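Local atomic coordinates of putative gdp-fucose protein o-fucosyltransferase 1 (Caenorhabditis elegans, PDB entry 3ZY2), a protein that belongs to the GDP-fucose protein O-fucosyltransferase family, has the two-domain GT-B fold, and is modelled with guanosine-5'-diphosphate in its pocket. Residues I57-E60 with F61-V65; I197-Q200 with A201-F204. All coordinates share one frame; numbering follows the deposited sequence.

Contact 1: residues I57-E60 with F61-V65; sequences IPFE and FLFQV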
loop_
_atom_site.group_PDB
_atom_site.type_symbol
_atom_site.label_atom_id
_atom_site.label_comp_id
_atom_site.label_asym_id
_atom_site.label_seq_id
_atom_site.Cartn_x
_atom_site.Cartn_y
_atom_site.Cartn_z
ATOM N N ILE A 57 -12.499 17.897 -11.190
ATOM C CA ILE A 57 -13.302 18.045 -12.392
ATOM C C ILE A 57 -14.425 17.004 -12.376
ATOM O O ILE A 57 -14.156 15.830 -12.257
ATOM C CB ILE A 57 -12.409 17.826 -13.655
ATOM C CG1 ILE A 57 -11.088 18.635 -13.607
ATOM C CG2 ILE A 57 -13.226 18.045 -14.933
ATOM C CD1 ILE A 57 -11.207 20.174 -13.523
ATOM N N PRO A 58 -15.697 17.441 -12.458
ATOM C CA PRO A 58 -16.747 16.418 -12.438
ATOM C C PRO A 58 -16.651 15.480 -13.647
ATOM O O PRO A 58 -16.325 15.925 -14.777
ATOM C CB PRO A 58 -18.047 17.231 -12.510
ATOM C CG PRO A 58 -17.673 18.605 -12.017
ATOM C CD PRO A 58 -16.243 18.802 -12.455
ATOM N N PHE A 59 -16.945 14.203 -13.404
ATOM C CA PHE A 59 -16.921 13.191 -14.453
ATOM C C PHE A 59 -17.669 13.659 -15.702
ATOM O O PHE A 59 -17.151 13.557 -16.813
ATOM C CB PHE A 59 -17.535 11.884 -13.937
ATOM C CG PHE A 59 -17.743 10.838 -15.016
ATOM C CD1 PHE A 59 -18.909 10.828 -15.786
ATOM C CD2 PHE A 59 -16.760 9.866 -15.271
ATOM C CE1 PHE A 59 -19.092 9.848 -16.809
ATOM C CE2 PHE A 59 -16.947 8.892 -16.273
ATOM C CZ PHE A 59 -18.104 8.896 -17.035
ATOM N N GLU A 60 -18.886 14.172 -15.511
ATOM C CA GLU A 60 -19.776 14.517 -16.630
ATOM C C GLU A 60 -19.337 15.758 -17.427
ATOM O O GLU A 60 -19.860 16.012 -18.511
ATOM C CB GLU A 60 -21.227 14.692 -16.136
ATOM C CG GLU A 60 -21.401 15.812 -15.137
ATOM C CD GLU A 60 -21.292 15.361 -13.687
ATOM O OE1 GLU A 60 -20.577 14.364 -13.384
ATOM O OE2 GLU A 60 -21.931 16.039 -12.835
ATOM N N PHE A 61 -18.377 16.511 -16.901
ATOM C CA PHE A 61 -17.762 17.589 -17.675
ATOM C C PHE A 61 -16.964 16.985 -18.828
ATOM O O PHE A 61 -16.896 17.559 -19.921
ATOM C CB PHE A 61 -16.869 18.436 -16.775
ATOM C CG PHE A 61 -16.439 19.740 -17.394
ATOM C CD1 PHE A 61 -17.373 20.729 -17.666
ATOM C CD2 PHE A 61 -15.096 19.969 -17.698
ATOM C CE1 PHE A 61 -16.988 21.953 -18.239
ATOM C CE2 PHE A 61 -14.697 21.185 -18.262
ATOM C CZ PHE A 61 -15.648 22.166 -18.533
ATOM N N LEU A 62 -16.416 15.794 -18.592
ATOM C CA LEU A 62 -15.494 15.141 -19.540
ATOM C C LEU A 62 -16.144 14.030 -20.351
ATOM O O LEU A 62 -15.877 13.902 -21.533
ATOM C CB LEU A 62 -14.286 14.565 -18.800
ATOM C CG LEU A 62 -13.458 15.581 -18.014
ATOM C CD1 LEU A 62 -12.302 14.891 -17.369
ATOM C CD2 LEU A 62 -12.959 16.713 -18.949
ATOM N N PHE A 63 -16.959 13.209 -19.701
ATOM C CA PHE A 63 -17.542 12.010 -20.325
ATOM C C PHE A 63 -19.054 11.938 -20.145
ATOM O O PHE A 63 -19.626 12.610 -19.278
ATOM C CB PHE A 63 -16.928 10.765 -19.689
ATOM C CG PHE A 63 -15.455 10.605 -19.913
ATOM C CD1 PHE A 63 -14.961 10.432 -21.186
ATOM C CD2 PHE A 63 -14.579 10.566 -18.839
ATOM C CE1 PHE A 63 -13.602 10.238 -21.407
ATOM C CE2 PHE A 63 -13.212 10.364 -19.045
ATOM C CZ PHE A 63 -12.725 10.196 -20.337
ATOM N N GLN A 64 -19.710 11.096 -20.943
ATOM C CA GLN A 64 -21.191 10.998 -20.919
ATOM C C GLN A 64 -21.650 9.942 -19.927
ATOM O O GLN A 64 -21.276 8.787 -20.027
ATOM C CB GLN A 64 -21.753 10.714 -22.324
ATOM C CG GLN A 64 -21.478 11.858 -23.266
ATOM C CD GLN A 64 -22.119 11.709 -24.618
ATOM O OE1 GLN A 64 -23.195 11.116 -24.762
ATOM N NE2 GLN A 64 -21.443 12.242 -25.643
ATOM N N VAL A 65 -22.465 10.359 -18.955
ATOM C CA VAL A 65 -22.994 9.438 -17.955
ATOM C C VAL A 65 -23.811 8.318 -18.607
ATOM O O VAL A 65 -23.661 7.147 -18.244
ATOM C CB VAL A 65 -23.811 10.184 -16.887
ATOM C CG1 VAL A 65 -24.483 9.184 -15.932
ATOM C CG2 VAL A 65 -22.917 11.158 -16.122
#
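F59 and F63 meet through a CH-pi contact: CB of F63 sits over one face of the F59 ring, 3.9 Å from its centroid and 3.5 Å from CZ of F59. They lie one helical turn apart, about the short, weakly bonded helix 59-62 between strand 55-57 and helix 65-68. Although CB of F59 points away, CG anti to the backbone N (chi1 171°) brings the ring back against F63, and phenylalanine suits the place by offering a flat face to F63 CB. The two rings are inclined at 45°, neither stacked nor edge-to-face; V65 N and Q64 O lie at the edge of the F59 ring, near its plane. The methyl CG2 of V65 lies 4.0 Å from F59 CD1, near the root of the ring, and also touches CB of E60. At the start of the turn the branch CG2 of I57 packs 3.9 Å from F61 CD2 and against CG of L62. Two donors grip the carbonyl oxygen F59 O: F63 N lies in the carbonyl plane at 2.9 Å, while L62 N stands above that plane. P58, with no N-H to offer, still accepts from F61 N through its O. Farther out, F46 and F20, the latter lining the GDP pocket, pack on L62 and F63, and the F63 ring stacks on W193. A CA-H...O contact spans the turn, from E60 CA to F63 O at 3.3 Å.

Contact 2: residues I197-Q200 with A201-F204; sequences ITEQ and AKKF
T198 and K202 run alongside each other in the same direction, the methyl CG2 of T198 3.6 Å from CE of K202. One turn of the helix separates them, and K202 N bonds T198 O at 2.9 Å, nearly along the C=O axis. The tight side is that of I197 and A201, both buried. The small methyl CB of A201 rests 3.4 Å from T198 O, and a side chain this small probably allows close approach to helix 315-324, where Y316 and A320 receive I197 and I321 receives A201. This is regular alpha-helix, each N-H from A201 to F204 reaching the carbonyl four residues back, in the parallel-sheet domain whose strands include 213-218. T198 OG1 hydrogen-bonds S194 O, its chi1 of -61° setting OG1 beside the backbone N. The outer side is looser and polar. E199, bent at chi2, brings its carboxylate across the aliphatic part of K202, with OE2 3.5 Å from CD; the salt bridge from E199 OE2 to K202 NZ is long, at 3.7 Å. K203 is exposed, and its NZ stays 4.5 Å from E199 OE1, too far for a direct ion pair; a water lies between them, bonded to K203 NZ at 2.8 Å.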
loop_
_atom_site.group_PDB
_atom_site.type_symbol
_atom_site.label_atom_id
_atom_site.label_comp_id
_atom_site.label_asym_id
_atom_site.label_seq_id
_atom_site.Cartn_x
_atom_site.Cartn_y
_atom_site.Cartn_z
ATOM N N ILE A 197 -17.077 18.530 -25.513
ATOM C CA ILE A 197 -15.741 18.201 -26.009
ATOM C C ILE A 197 -15.786 17.651 -27.422
ATOM O O ILE A 197 -14.946 17.992 -28.278
ATOM C CB ILE A 197 -15.044 17.213 -25.047
ATOM C CG1 ILE A 197 -14.675 17.975 -23.778
ATOM C CG2 ILE A 197 -13.814 16.612 -25.711
ATOM C CD1 ILE A 197 -14.234 17.108 -22.612
ATOM N N THR A 198 -16.762 16.792 -27.685
ATOM C CA THR A 198 -16.912 16.221 -29.010
ATOM C C THR A 198 -17.090 17.332 -30.049
ATOM O O THR A 198 -16.426 17.341 -31.090
ATOM C CB THR A 198 -18.071 15.218 -29.010
ATOM O OG1 THR A 198 -17.748 14.163 -28.075
ATOM C CG2 THR A 198 -18.309 14.628 -30.392
ATOM N N GLU A 199 -17.960 18.284 -29.750
ATOM C CA GLU A 199 -18.216 19.372 -30.668
ATOM C C GLU A 199 -16.987 20.242 -30.864
ATOM O O GLU A 199 -16.712 20.706 -31.982
ATOM C CB GLU A 199 -19.422 20.184 -30.171
ATOM C CG GLU A 199 -20.772 19.465 -30.381
ATOM C CD GLU A 199 -20.905 18.820 -31.765
ATOM O OE1 GLU A 199 -20.798 19.541 -32.781
ATOM O OE2 GLU A 199 -21.104 17.583 -31.838
ATOM N N GLN A 200 -16.235 20.480 -29.794
ATOM C CA GLN A 200 -15.008 21.276 -29.911
ATOM C C GLN A 200 -14.018 20.565 -30.846
ATOM O O GLN A 200 -13.361 21.200 -31.689
ATOM C CB GLN A 200 -14.355 21.497 -28.545
ATOM C CG GLN A 200 -15.028 22.607 -27.724
ATOM C CD GLN A 200 -14.597 22.638 -26.279
ATOM O OE1 GLN A 200 -13.722 21.882 -25.843
ATOM N NE2 GLN A 200 -15.246 23.508 -25.507
ATOM N N ALA A 201 -13.942 19.244 -30.717
ATOM C CA ALA A 201 -13.050 18.441 -31.572
ATOM C C ALA A 201 -13.485 18.479 -33.026
ATOM O O ALA A 201 -12.650 18.690 -33.918
ATOM C CB ALA A 201 -12.997 16.998 -31.070
ATOM N N LYS A 202 -14.786 18.288 -33.258
ATOM C CA LYS A 202 -15.332 18.318 -34.608
ATOM C C LYS A 202 -15.063 19.669 -35.256
ATOM O O LYS A 202 -14.659 19.734 -36.426
ATOM C CB LYS A 202 -16.825 18.014 -34.591
ATOM C CG LYS A 202 -17.154 16.583 -34.265
ATOM C CD LYS A 202 -18.659 16.378 -34.108
ATOM C CE LYS A 202 -19.003 14.887 -33.960
ATOM N NZ LYS A 202 -20.474 14.616 -33.886
ATOM N N LYS A 203 -15.253 20.754 -34.506
ATOM C CA LYS A 203 -15.041 22.089 -35.060
ATOM C C LYS A 203 -13.591 22.332 -35.418
ATOM O O LYS A 203 -13.299 22.901 -36.463
ATOM C CB LYS A 203 -15.528 23.189 -34.113
ATOM C CG LYS A 203 -17.015 23.407 -34.142
ATOM C CD LYS A 203 -17.336 24.694 -33.380
ATOM C CE LYS A 203 -18.843 24.924 -33.224
ATOM N NZ LYS A 203 -19.478 23.874 -32.400
ATOM N N PHE A 204 -12.671 21.894 -34.557
ATOM C CA PHE A 204 -11.254 22.109 -34.838
ATOM C C PHE A 204 -10.849 21.332 -36.090
ATOM O O PHE A 204 -10.107 21.836 -36.931
ATOM C CB PHE A 204 -10.379 21.684 -33.650
ATOM C CG PHE A 204 -8.915 21.999 -33.858
ATOM C CD1 PHE A 204 -8.062 21.067 -34.490
ATOM C CD2 PHE A 204 -8.382 23.225 -33.453
ATOM C CE1 PHE A 204 -6.715 21.383 -34.708
ATOM C CE2 PHE A 204 -7.042 23.517 -33.647
ATOM C CZ PHE A 204 -6.207 22.601 -34.279
HETATM O O HOH W 1 -19.637 21.429 -33.813
#

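Overall arrangement
Contacts 1 and 2 lie one after the other along the chain, in the two halves of the GT-B fold, with centres about 16 Å apart. They nevertheless touch: CD1 of I197 in contact 2 packs 3.8 Å from L62 O and 3.8 Å from F61 O in contact 1. Polar contacts also cross here: S194 OG and R196 NH2 both hydrogen-bond F61 O, and R196 also makes a cation-pi contact with the F61 ring. Neither contact lines the GDP pocket. The side chain of L62 is about 10 Å from bound GDP and that of F204 about 12 Å. Contact 1 reaches the pocket residue F20 directly, whereas contact 2 packs on helix 315-324, which begins at the pocket residue M315.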